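Local coordinates for protein acyl-coenzyme A oxidase (Caenorhabditis elegans, PDB 5K3J) that catalyses the FAD-dependent desaturation of ascaroside-CoA thioesters bearing a five-carbon omega side chain, the first step of peroxisomal beta-oxidation in pheromone biosynthesis, at residues 12-17 with 315-320; 161-166 with 200-205; 169-174 with 255-260; 339-344 with 403-408. One frame throughout, in Å; residues are numbered along the deposited sequence.

Contact 1: residues 12-17 with 315-320. With FAD (flavin-adenine dinucleotide), chain G.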
# COMPACT_ATOMS: atom_id res chain seq x y z
N PRO A 12 1.18 32.00 -6.68
CA PRO A 12 0.59 32.79 -5.59
C PRO A 12 -0.19 31.94 -4.60
O PRO A 12 -0.28 32.29 -3.42
CB PRO A 12 -0.33 33.76 -6.33
CG PRO A 12 0.34 33.95 -7.64
CD PRO A 12 0.92 32.61 -8.00
N GLU A 13 -0.74 30.83 -5.08
CA GLU A 13 -1.41 29.86 -4.22
C GLU A 13 -0.47 29.39 -3.11
O GLU A 13 -0.85 29.31 -1.95
CB GLU A 13 -1.90 28.66 -5.04
CG GLU A 13 -2.84 29.00 -6.20
CD GLU A 13 -4.27 29.20 -5.76
OE1 GLU A 13 -4.51 29.54 -4.59
OE2 GLU A 13 -5.17 28.99 -6.61
N LEU A 14 0.77 29.09 -3.49
CA LEU A 14 1.77 28.66 -2.52
C LEU A 14 2.47 29.84 -1.85
O LEU A 14 2.93 29.74 -0.71
CB LEU A 14 2.82 27.76 -3.18
CG LEU A 14 2.42 26.31 -3.40
CD1 LEU A 14 3.66 25.44 -3.63
CD2 LEU A 14 1.60 25.78 -2.24
N LEU A 15 2.56 30.96 -2.56
CA LEU A 15 3.21 32.15 -2.03
C LEU A 15 2.47 32.68 -0.80
O LEU A 15 3.09 33.11 0.17
CB LEU A 15 3.30 33.25 -3.09
CG LEU A 15 4.00 34.53 -2.62
CD1 LEU A 15 5.41 34.22 -2.16
CD2 LEU A 15 4.01 35.59 -3.72
N GLU A 16 1.14 32.63 -0.85
CA GLU A 16 0.32 33.16 0.23
C GLU A 16 0.27 32.18 1.40
O GLU A 16 -0.05 32.56 2.52
CB GLU A 16 -1.09 33.48 -0.26
CG GLU A 16 -1.99 32.28 -0.47
CD GLU A 16 -3.41 32.67 -0.83
OE1 GLU A 16 -3.66 33.87 -1.07
OE2 GLU A 16 -4.29 31.77 -0.88
N GLU A 17 0.61 30.92 1.12
CA GLU A 17 0.71 29.90 2.15
C GLU A 17 2.02 30.04 2.93
O GLU A 17 2.08 29.75 4.12
CB GLU A 17 0.62 28.50 1.54
CG GLU A 17 -0.76 28.13 1.03
CD GLU A 17 -1.75 27.84 2.14
OE1 GLU A 17 -1.31 27.56 3.28
OE2 GLU A 17 -2.97 27.88 1.88
N SER A 315 -2.18 20.13 -1.82
CA SER A 315 -3.43 20.38 -1.12
C SER A 315 -3.71 21.87 -1.00
O SER A 315 -4.85 22.28 -0.76
CB SER A 315 -3.41 19.73 0.27
OG SER A 315 -3.20 18.34 0.18
N ALA A 316 -2.67 22.68 -1.16
CA ALA A 316 -2.81 24.13 -1.09
C ALA A 316 -2.93 24.75 -2.47
O ALA A 316 -3.03 25.97 -2.61
CB ALA A 316 -1.63 24.74 -0.33
N VAL A 317 -2.91 23.91 -3.50
CA VAL A 317 -3.14 24.36 -4.87
C VAL A 317 -4.50 23.87 -5.36
O VAL A 317 -5.33 24.65 -5.81
CB VAL A 317 -2.05 23.85 -5.83
CG1 VAL A 317 -2.42 24.21 -7.27
CG2 VAL A 317 -0.69 24.42 -5.44
N ARG A 318 -4.70 22.55 -5.26
CA ARG A 318 -5.95 21.92 -5.66
C ARG A 318 -7.16 22.55 -4.98
O ARG A 318 -7.38 22.37 -3.78
CB ARG A 318 -5.92 20.42 -5.34
CG ARG A 318 -7.23 19.69 -5.56
CD ARG A 318 -7.62 19.70 -7.03
NE ARG A 318 -8.56 18.64 -7.37
CZ ARG A 318 -8.85 18.28 -8.62
NH1 ARG A 318 -8.24 18.89 -9.63
NH2 ARG A 318 -9.72 17.30 -8.85
N ARG A 319 -7.93 23.31 -5.74
CA ARG A 319 -9.19 23.84 -5.24
C ARG A 319 -10.35 22.96 -5.70
O ARG A 319 -10.48 22.67 -6.89
CB ARG A 319 -9.40 25.28 -5.71
CG ARG A 319 -8.32 26.24 -5.25
CD ARG A 319 -8.61 27.64 -5.78
NE ARG A 319 -7.64 28.62 -5.32
CZ ARG A 319 -7.76 29.31 -4.19
NH1 ARG A 319 -8.81 29.12 -3.39
NH2 ARG A 319 -6.83 30.20 -3.85
N GLN A 320 -11.18 22.53 -4.76
CA GLN A 320 -12.29 21.65 -5.07
C GLN A 320 -13.39 21.74 -4.02
O GLN A 320 -13.13 21.62 -2.82
CB GLN A 320 -11.81 20.20 -5.19
CG GLN A 320 -11.78 19.67 -6.62
CD GLN A 320 -13.12 19.12 -7.05
OE1 GLN A 320 -14.01 18.90 -6.23
NE2 GLN A 320 -13.27 18.89 -8.35
PA FAD G . -10.43 15.59 -5.36
O1A FAD G . -11.92 15.90 -5.55
O2A FAD G . -9.60 16.71 -5.93
O5B FAD G . -10.11 15.43 -3.79
C5B FAD G . -8.73 15.36 -3.37
C4B FAD G . -8.67 15.57 -1.83
O4B FAD G . -9.43 16.58 -1.50
C3B FAD G . -9.26 14.35 -1.11
O3B FAD G . -8.56 14.11 0.01
C2B FAD G . -10.71 14.78 -0.75
O2B FAD G . -11.15 14.10 0.52
C1B FAD G . -10.62 16.04 -0.56
N9A FAD G . -11.84 16.70 -0.90
C8A FAD G . -12.18 17.19 -2.11
N7A FAD G . -13.42 17.73 -2.00
C5A FAD G . -13.84 17.57 -0.72
C6A FAD G . -15.01 17.95 -0.07
N6A FAD G . -16.21 18.61 -0.47
N1A FAD G . -15.18 17.67 1.22
C2A FAD G . -14.20 17.03 1.92
N3A FAD G . -13.05 16.66 1.29
C4A FAD G . -12.87 16.94 -0.03
N1 FAD G . -12.86 9.70 -14.38
C2 FAD G . -13.73 9.56 -15.54
O2 FAD G . -14.50 10.45 -15.83
N3 FAD G . -13.67 8.35 -16.36
C4 FAD G . -12.78 7.31 -16.03
O4 FAD G . -12.73 6.28 -16.74
C4X FAD G . -11.89 7.45 -14.85
N5 FAD G . -10.97 6.39 -14.50
C5X FAD G . -10.10 6.52 -13.34
C6 FAD G . -9.20 5.49 -13.01
C7 FAD G . -8.36 5.62 -11.88
C7M FAD G . -7.48 4.38 -11.72
C8 FAD G . -8.42 6.77 -11.10
C8M FAD G . -7.55 7.01 -9.87
C9 FAD G . -9.31 7.81 -11.42
C9A FAD G . -10.15 7.69 -12.54
N10 FAD G . -11.09 8.77 -12.89
C10 FAD G . -11.95 8.64 -14.04
C1' FAD G . -11.15 10.00 -12.07
C2' FAD G . -11.88 9.75 -10.75
O2' FAD G . -13.20 9.41 -11.01
C3' FAD G . -11.83 11.01 -9.94
O3' FAD G . -10.49 11.39 -9.75
C4' FAD G . -12.47 10.79 -8.60
O4' FAD G . -13.84 10.51 -8.78
C5' FAD G . -12.32 12.05 -7.77
O5' FAD G . -10.94 12.41 -7.74
P FAD G . -10.52 13.94 -7.61
O1P FAD G . -9.36 14.23 -8.56
O2P FAD G . -11.68 14.83 -7.95
O3P FAD G . -10.08 14.23 -6.12
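Glu13, near the start of helix 12-18, reaches tip to tip toward Arg319 in the loop that follows helix 287-315. Its CB lies 3.8 Å from the carbonyl O of Ala316. CG stands beside the backbone N, and a second bend (chi2 -82°) turns the carboxylate onto the arginine. There OE1 takes a more bent bond from Arg319 NH2 at 2.5 Å through its syn lone pair, tilted from the guanidinium plane, while OE2 receives a nearly straight one from Arg319 NE at 2.8 Å. The guanidinium thus grips the acid side-on, one nitrogen to each oxygen, with the two planes 37° apart, while NH1 bonds Glu329 O. An alanine in place of Arg319 would probably leave the Glu13 carboxylate without its paired N-H donors, and the loop held to the helix mainly by Ala316 and Val317. Beside the ion pair, Leu14 CD2 packs on Ala316 CB at 3.9 Å, and Glu17 CG covers the same methyl. The acid ends of Glu16 and Glu17 turn to other partners, Lys331 for both and Arg598 for Glu17. Arg318 points the opposite way: its NE and NH2 both meet FAD O2A, NE at 2.6 Å. Tyr147, Gln149 and Thr150 of the second subunit bind the same cofactor. The bidentate ion pair ties the N-terminal helix to a loop in which Arg318 probably helps neutralise the FAD pyrophosphate.

Contact 2: residues 161-166 with 200-205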
# COMPACT_ATOMS: atom_id res chain seq x y z
N LEU A 161 19.81 -22.00 8.22
CA LEU A 161 20.27 -21.75 6.85
C LEU A 161 20.93 -23.01 6.31
O LEU A 161 21.58 -23.74 7.06
CB LEU A 161 21.24 -20.57 6.80
CG LEU A 161 20.82 -19.25 7.45
CD1 LEU A 161 21.94 -18.21 7.32
CD2 LEU A 161 19.51 -18.72 6.89
N GLU A 162 20.78 -23.27 5.02
CA GLU A 162 21.26 -24.52 4.44
C GLU A 162 22.63 -24.38 3.75
O GLU A 162 23.20 -25.36 3.30
CB GLU A 162 20.23 -25.06 3.45
CG GLU A 162 18.80 -25.06 3.97
CD GLU A 162 17.80 -25.49 2.91
OE1 GLU A 162 17.83 -26.67 2.50
OE2 GLU A 162 16.97 -24.65 2.49
N THR A 163 23.13 -23.15 3.66
CA THR A 163 24.45 -22.91 3.08
C THR A 163 25.52 -23.27 4.09
O THR A 163 25.59 -22.68 5.17
CB THR A 163 24.63 -21.45 2.64
OG1 THR A 163 23.58 -21.08 1.75
CG2 THR A 163 25.98 -21.27 1.96
N THR A 164 26.37 -24.24 3.75
CA THR A 164 27.37 -24.73 4.68
C THR A 164 28.74 -24.09 4.49
O THR A 164 29.09 -23.63 3.40
CB THR A 164 27.55 -26.26 4.55
OG1 THR A 164 28.20 -26.56 3.30
CG2 THR A 164 26.22 -26.96 4.60
N ALA A 165 29.51 -24.07 5.57
CA ALA A 165 30.90 -23.64 5.53
C ALA A 165 31.76 -24.66 6.25
O ALA A 165 31.86 -24.66 7.48
CB ALA A 165 31.05 -22.27 6.15
N VAL A 166 32.37 -25.55 5.47
CA VAL A 166 33.14 -26.66 6.01
C VAL A 166 34.64 -26.38 5.97
O VAL A 166 35.20 -26.09 4.91
CB VAL A 166 32.85 -27.97 5.23
CG1 VAL A 166 33.95 -29.00 5.48
CG2 VAL A 166 31.49 -28.52 5.61
N VAL A 200 29.09 -13.59 2.49
CA VAL A 200 28.14 -14.70 2.51
C VAL A 200 28.00 -15.34 3.88
O VAL A 200 28.97 -15.82 4.46
CB VAL A 200 28.56 -15.79 1.51
CG1 VAL A 200 27.63 -16.99 1.61
CG2 VAL A 200 28.56 -15.23 0.11
N VAL A 201 26.77 -15.34 4.38
CA VAL A 201 26.46 -15.92 5.68
C VAL A 201 26.22 -17.42 5.55
O VAL A 201 25.33 -17.85 4.80
CB VAL A 201 25.22 -15.27 6.32
CG1 VAL A 201 24.92 -15.91 7.67
CG2 VAL A 201 25.43 -13.76 6.46
N ALA A 202 27.00 -18.21 6.27
CA ALA A 202 26.90 -19.66 6.16
C ALA A 202 27.06 -20.35 7.51
O ALA A 202 27.68 -19.82 8.42
CB ALA A 202 27.94 -20.20 5.19
N GLU A 203 26.48 -21.54 7.63
CA GLU A 203 26.60 -22.33 8.84
C GLU A 203 28.02 -22.89 8.96
O GLU A 203 28.52 -23.55 8.05
CB GLU A 203 25.58 -23.47 8.83
CG GLU A 203 25.55 -24.30 10.09
CD GLU A 203 24.94 -23.57 11.27
OE1 GLU A 203 24.09 -22.68 11.03
OE2 GLU A 203 25.30 -23.87 12.42
N LEU A 204 28.66 -22.63 10.10
CA LEU A 204 30.06 -23.02 10.29
C LEU A 204 30.18 -24.46 10.77
O LEU A 204 29.60 -24.85 11.78
CB LEU A 204 30.75 -22.08 11.28
CG LEU A 204 32.20 -22.41 11.61
CD1 LEU A 204 33.04 -22.58 10.35
CD2 LEU A 204 32.80 -21.35 12.52
N ILE A 205 30.95 -25.26 10.02
CA ILE A 205 31.14 -26.67 10.33
C ILE A 205 32.61 -27.03 10.49
O ILE A 205 33.41 -26.83 9.58
CB ILE A 205 30.53 -27.57 9.23
CG1 ILE A 205 29.04 -27.26 9.06
CG2 ILE A 205 30.74 -29.03 9.56
CD1 ILE A 205 28.39 -28.03 7.92
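Peptide groups are the flat units joining Thr163-Ala165 to Glu203-Ile205: their N-H and C=O groups meet at the edges, between the strands, while side chains leave the two faces of the sheet, Ala165 and Leu204 on one, Thr164, Val166, Glu203 and Ile205 on the other. This is a parallel strand pair in the mixed sheet of the middle beta-domain characteristic of acyl-CoA oxidases and dehydrogenases. Three backbone hydrogen bonds hold the pair. Glu203 N donates to Thr163 O at 2.9 Å, Ala165 N to Glu203 O at 2.7 Å, and Ile205 N to Ala165 O at 2.8 Å. On the buried face the Ala165 methyl sits 3.9 Å from that of Ala202, with Phe216 and Leu176 from neighbouring strands also against Ala165. On the other face Ile205 does most of the touching. Its CG1 stands beside the backbone N and the chain then runs straight (chi2 175°), which carries CD1 to 3.9 Å from Thr164 CB and brings it against Val166 CG2. Before the chain enters the strand at Thr164, Leu161 lies across Val201, its CD1 3.8 Å from Val201 CG1; the Val201 backbone pairs with Ala148 in the FAD-binding strand 147-148, and Thr163 OG1 bonds to Glu151. At the other end of the pair the CA-H of Val166 points at Ile205 O, with 3.6 Å between Val166 CA and that oxygen.

Contact 3: residues 169-174 with 255-260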
# COMPACT_ATOMS: atom_id res chain seq x y z
N ILE A 169 41.13 -28.71 7.11
CA ILE A 169 42.39 -28.34 7.75
C ILE A 169 43.59 -28.57 6.83
O ILE A 169 44.59 -27.86 6.92
CB ILE A 169 42.59 -29.13 9.07
CG1 ILE A 169 41.36 -28.97 9.97
CG2 ILE A 169 43.83 -28.65 9.80
CD1 ILE A 169 41.52 -29.63 11.33
N ALA A 170 43.47 -29.55 5.94
CA ALA A 170 44.55 -29.94 5.04
C ALA A 170 45.14 -28.76 4.28
O ALA A 170 46.34 -28.51 4.35
CB ALA A 170 44.05 -31.00 4.06
N SER A 171 44.29 -28.05 3.55
CA SER A 171 44.72 -26.90 2.76
C SER A 171 44.33 -25.59 3.42
O SER A 171 44.52 -24.51 2.84
CB SER A 171 44.11 -26.97 1.35
OG SER A 171 42.70 -27.04 1.41
N GLN A 172 43.78 -25.68 4.63
CA GLN A 172 43.35 -24.51 5.39
C GLN A 172 42.38 -23.64 4.59
O GLN A 172 42.65 -22.47 4.33
CB GLN A 172 44.55 -23.68 5.83
CG GLN A 172 45.50 -24.44 6.75
CD GLN A 172 46.84 -23.74 6.89
OE1 GLN A 172 47.89 -24.39 6.87
NE2 GLN A 172 46.81 -22.43 7.06
N GLU A 173 41.25 -24.23 4.21
CA GLU A 173 40.24 -23.52 3.44
C GLU A 173 38.84 -23.85 3.94
O GLU A 173 38.60 -24.92 4.50
CB GLU A 173 40.34 -23.87 1.95
CG GLU A 173 41.65 -23.49 1.29
CD GLU A 173 41.75 -24.03 -0.13
OE1 GLU A 173 41.54 -25.25 -0.31
OE2 GLU A 173 42.02 -23.24 -1.06
N PHE A 174 37.92 -22.92 3.73
CA PHE A 174 36.51 -23.21 3.96
C PHE A 174 35.88 -23.64 2.65
O PHE A 174 36.02 -22.96 1.63
CB PHE A 174 35.78 -22.00 4.52
CG PHE A 174 36.11 -21.70 5.95
CD1 PHE A 174 35.47 -22.38 6.98
CD2 PHE A 174 37.05 -20.75 6.27
CE1 PHE A 174 35.77 -22.11 8.30
CE2 PHE A 174 37.36 -20.47 7.59
CZ PHE A 174 36.72 -21.15 8.60
N ASN A 255 30.84 -26.09 -3.79
CA ASN A 255 32.08 -26.40 -3.08
C ASN A 255 33.16 -25.35 -3.33
O ASN A 255 34.30 -25.67 -3.64
CB ASN A 255 32.59 -27.79 -3.48
CG ASN A 255 31.63 -28.90 -3.09
OD1 ASN A 255 31.52 -29.27 -1.92
ND2 ASN A 255 30.92 -29.44 -4.07
N LEU A 256 32.76 -24.09 -3.21
CA LEU A 256 33.65 -22.95 -3.42
C LEU A 256 34.66 -22.84 -2.28
O LEU A 256 34.27 -22.80 -1.11
CB LEU A 256 32.82 -21.67 -3.56
CG LEU A 256 33.39 -20.39 -4.17
CD1 LEU A 256 34.32 -19.67 -3.21
CD2 LEU A 256 34.10 -20.70 -5.47
N ARG A 257 35.94 -22.80 -2.62
CA ARG A 257 36.98 -22.76 -1.60
C ARG A 257 37.55 -21.37 -1.40
O ARG A 257 38.02 -20.73 -2.34
CB ARG A 257 38.11 -23.74 -1.95
CG ARG A 257 37.75 -25.19 -1.72
CD ARG A 257 38.90 -26.13 -2.09
NE ARG A 257 38.54 -27.53 -1.92
CZ ARG A 257 38.79 -28.24 -0.82
NH1 ARG A 257 39.42 -27.69 0.21
NH2 ARG A 257 38.42 -29.52 -0.76
N VAL A 258 37.50 -20.91 -0.15
CA VAL A 258 38.11 -19.65 0.24
C VAL A 258 39.06 -19.89 1.40
O VAL A 258 38.84 -20.78 2.22
CB VAL A 258 37.05 -18.59 0.63
CG1 VAL A 258 36.21 -18.20 -0.57
CG2 VAL A 258 36.15 -19.11 1.76
N PRO A 259 40.15 -19.11 1.46
CA PRO A 259 41.12 -19.18 2.57
C PRO A 259 40.45 -19.06 3.94
O PRO A 259 39.41 -18.42 4.07
CB PRO A 259 42.03 -17.98 2.31
CG PRO A 259 41.98 -17.80 0.83
CD PRO A 259 40.60 -18.19 0.40
N ARG A 260 41.06 -19.69 4.94
CA ARG A 260 40.62 -19.60 6.33
C ARG A 260 40.43 -18.15 6.77
O ARG A 260 39.56 -17.85 7.60
CB ARG A 260 41.63 -20.30 7.24
CG ARG A 260 41.34 -20.16 8.73
CD ARG A 260 42.50 -20.68 9.56
NE ARG A 260 43.69 -19.85 9.40
CZ ARG A 260 44.00 -18.83 10.20
NH1 ARG A 260 43.21 -18.50 11.21
NH2 ARG A 260 45.11 -18.13 9.98
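Phe174 and Val258 form an antiparallel hydrogen-bonded pair, and the side chains around it turn in different ways where strand 256-259 meets the start of strand 173-177. Phe174 N gives a hydrogen bond of 2.8 Å to Val258 O, and Val258 N returns one of 3.1 Å to Phe174 O. Their side chains lie on the same face, Phe174 CB 4.0 Å from Val258 CG2. With its CG beside the backbone N (chi1 -73°), the phenyl ring is carried along the other strand and presents its rim to the backbone of Pro259 and Arg260; CE2 lies 3.4 Å from Arg260 O. The buried ring also meets Phe216 edge-to-face. Glu173 behaves differently: its side chain diverges from that of Pro259 and, extended beyond CG, crosses Arg257 at about a right angle. Arg257 is itself stretched from CG to NE, and its NH1 reaches Glu173 OE1 in a salt bridge of 3.3 Å. The approach is on the anti side of the carboxylate, 28° out of its plane. Asp168 supplies a second acidic partner for the same NH1, so this nitrogen is probably shared between two carboxylates at the partly exposed end of the sheet. The Arg260 chain bends at chi3 (67°), and its NH1 bonds Val270 O, while its backbone N donates to Gln172 O at 3.3 Å. Gln172, with positive phi, and Glu173 both face Asp168, a G1 beta bulge in the hairpin of strands 164-168 and 173-177, beside which strand 256-259 adds an antiparallel partner.

Contact 4: residues 339-344 with 403-408. With ATP (adenosine-5'-triphosphate), chain H.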
# COMPACT_ATOMS: atom_id res chain seq x y z
N GLN A 339 -6.96 17.82 6.50
CA GLN A 339 -6.02 18.17 7.57
C GLN A 339 -5.85 16.98 8.51
O GLN A 339 -4.80 16.79 9.12
CB GLN A 339 -6.51 19.39 8.36
CG GLN A 339 -6.58 20.66 7.53
CD GLN A 339 -7.04 21.86 8.34
OE1 GLN A 339 -7.08 21.82 9.57
NE2 GLN A 339 -7.39 22.95 7.65
N HIS A 340 -6.89 16.16 8.61
CA HIS A 340 -6.90 15.00 9.49
C HIS A 340 -6.14 13.82 8.90
O HIS A 340 -5.56 13.01 9.63
CB HIS A 340 -8.34 14.60 9.80
CG HIS A 340 -8.45 13.33 10.58
ND1 HIS A 340 -7.80 13.14 11.78
CD2 HIS A 340 -9.15 12.20 10.34
CE1 HIS A 340 -8.09 11.93 12.24
NE2 HIS A 340 -8.91 11.35 11.39
N ARG A 341 -6.15 13.71 7.57
CA ARG A 341 -5.51 12.59 6.90
C ARG A 341 -4.07 12.94 6.52
O ARG A 341 -3.36 12.13 5.93
CB ARG A 341 -6.31 12.18 5.66
CG ARG A 341 -6.04 13.01 4.41
CD ARG A 341 -7.07 12.71 3.33
NE ARG A 341 -7.41 11.30 3.28
CZ ARG A 341 -8.20 10.74 2.37
NH1 ARG A 341 -8.74 11.47 1.41
NH2 ARG A 341 -8.44 9.43 2.43
N LEU A 342 -3.65 14.15 6.88
CA LEU A 342 -2.32 14.65 6.50
C LEU A 342 -1.45 15.00 7.70
O LEU A 342 -0.35 14.48 7.84
CB LEU A 342 -2.46 15.87 5.60
CG LEU A 342 -2.08 15.70 4.12
CD1 LEU A 342 -2.59 14.37 3.60
CD2 LEU A 342 -2.63 16.85 3.28
N PHE A 343 -1.95 15.89 8.56
CA PHE A 343 -1.15 16.46 9.64
C PHE A 343 -0.66 15.48 10.72
O PHE A 343 0.45 15.65 11.23
CB PHE A 343 -1.93 17.60 10.32
CG PHE A 343 -2.18 18.78 9.44
CD1 PHE A 343 -1.49 18.94 8.24
CD2 PHE A 343 -3.10 19.75 9.80
CE1 PHE A 343 -1.73 20.03 7.43
CE2 PHE A 343 -3.34 20.84 9.00
CZ PHE A 343 -2.65 20.98 7.81
N PRO A 344 -1.48 14.48 11.11
CA PRO A 344 -0.94 13.51 12.07
C PRO A 344 0.29 12.77 11.54
O PRO A 344 1.22 12.50 12.30
CB PRO A 344 -2.10 12.54 12.29
CG PRO A 344 -3.31 13.36 12.02
CD PRO A 344 -2.93 14.30 10.92
N ALA A 403 -1.23 10.13 2.04
CA ALA A 403 -0.64 11.27 1.35
C ALA A 403 -0.97 11.25 -0.14
O ALA A 403 -1.24 12.29 -0.74
CB ALA A 403 0.87 11.29 1.56
N ARG A 404 -0.95 10.05 -0.72
CA ARG A 404 -1.24 9.88 -2.14
C ARG A 404 -2.70 10.14 -2.47
O ARG A 404 -3.02 10.94 -3.34
CB ARG A 404 -0.85 8.47 -2.60
CG ARG A 404 -1.25 8.16 -4.03
CD ARG A 404 -0.98 6.71 -4.40
NE ARG A 404 -1.66 5.77 -3.52
CZ ARG A 404 -2.92 5.37 -3.68
NH1 ARG A 404 -3.64 5.82 -4.70
NH2 ARG A 404 -3.46 4.51 -2.82
N MET A 405 -3.59 9.44 -1.77
CA MET A 405 -5.02 9.58 -1.98
C MET A 405 -5.50 11.01 -1.71
O MET A 405 -6.55 11.42 -2.20
CB MET A 405 -5.80 8.60 -1.10
CG MET A 405 -5.57 7.13 -1.43
SD MET A 405 -6.42 6.01 -0.31
CE MET A 405 -5.58 6.38 1.23
N ALA A 406 -4.73 11.75 -0.92
CA ALA A 406 -5.04 13.14 -0.61
C ALA A 406 -4.98 14.01 -1.86
O ALA A 406 -5.64 15.05 -1.93
CB ALA A 406 -4.07 13.67 0.43
N CYS A 407 -4.18 13.59 -2.83
CA CYS A 407 -4.07 14.27 -4.12
C CYS A 407 -5.23 13.87 -5.03
O CYS A 407 -5.35 14.37 -6.15
CB CYS A 407 -2.73 13.96 -4.79
SG CYS A 407 -1.30 14.39 -3.78
N GLY A 408 -6.07 12.97 -4.54
CA GLY A 408 -7.18 12.44 -5.30
C GLY A 408 -6.70 11.68 -6.52
O GLY A 408 -5.64 11.05 -6.48
PG ATP H . -12.08 4.69 13.30
O1G ATP H . -11.98 4.08 14.68
O2G ATP H . -12.81 6.01 13.26
O3G ATP H . -12.47 3.72 12.21
PB ATP H . -9.73 6.05 13.94
O1B ATP H . -8.35 5.45 14.11
O2B ATP H . -10.57 6.34 15.16
O3B ATP H . -10.57 5.11 12.94
PA ATP H . -9.91 7.66 11.58
O1A ATP H . -11.14 6.88 11.17
O2A ATP H . -9.87 9.14 11.29
O3A ATP H . -9.53 7.44 13.13
O5' ATP H . -8.64 6.99 10.84
C5' ATP H . -7.43 7.72 10.72
C4' ATP H . -6.93 7.64 9.29
O4' ATP H . -7.62 6.60 8.59
C3' ATP H . -7.22 8.94 8.56
O3' ATP H . -6.02 9.42 7.94
C2' ATP H . -8.21 8.58 7.47
O2' ATP H . -7.88 9.26 6.26
C1' ATP H . -8.03 7.08 7.31
N9 ATP H . -9.27 6.41 6.82
C8 ATP H . -10.26 5.88 7.57
N7 ATP H . -11.23 5.34 6.79
C5 ATP H . -10.86 5.52 5.51
C6 ATP H . -11.43 5.18 4.18
N6 ATP H . -12.61 4.54 4.05
N1 ATP H . -10.72 5.54 3.09
C2 ATP H . -9.54 6.18 3.19
N3 ATP H . -8.97 6.52 4.36
C4 ATP H . -9.57 6.22 5.54
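The break between helices 336-340 and 343-363, with Leu342 at the N-cap position of the second, meets residues 403-406 at the end of helix 379-405 beside the bound nucleotides. Leu342 CD1 packs on the Ala406 methyl at 3.6 Å and comes within 4.3 Å of Ala403 CA. Its neighbour Arg341 brings CD to 4.3 Å from Ala406 CB and NH2 to 4.3 Å from Met405 CE. No hydrogen bond crosses between the two segments, which meet by van der Waals packing. Both belong to the C-alpha1 helical domain of the acyl-CoA oxidase fold, where FAD and ATP lie close together at the dimer interface. Arg341 bridges the two: CG stands between the backbone N and the carbonyl carbon (chi1 83°), and a bend at chi3 sends the guanidinium past the ATP ribose, with NH2 3.5 Å from ATP N3. Its NE bonds to Gln402, which also contacts ATP, and its NH1 to the FAD ribose oxygen O3B. His340, one residue earlier, turns its ring to the alpha-phosphate, where NE2 donates to ATP O2A; the modelled separation is too short to be taken literally. An alanine here would probably leave this phosphate oxygen without the imidazole donor. Arg525 and Arg528 of the second subunit also bind ATP.

How the contacts relate
The four contacts fall into two pairs on opposite sides of the chain's centre. Contacts 1 and 4 have centres about 15 Å apart and touch where Ser315 OG lies 3.5 Å from Leu342 CD2; both adjoin the second subunit. Contacts 2 and 3, with centres about 13 Å apart, share the mixed sheet through neighbouring strands 164-168 and 173-177, and Phe174 CE1 packs 3.5 Å from Leu204 CD1. Centres in different pairs stand about 47 to 66 Å apart. Along the chain, contacts 2 and 3 cross and both nest inside the loop closed by contact 1, before contact 4 opens. The beta-domain thus lies within the excursion that contact 1 closes, while contacts 1 and 4 lie beside FAD and ATP sites shared between subunits.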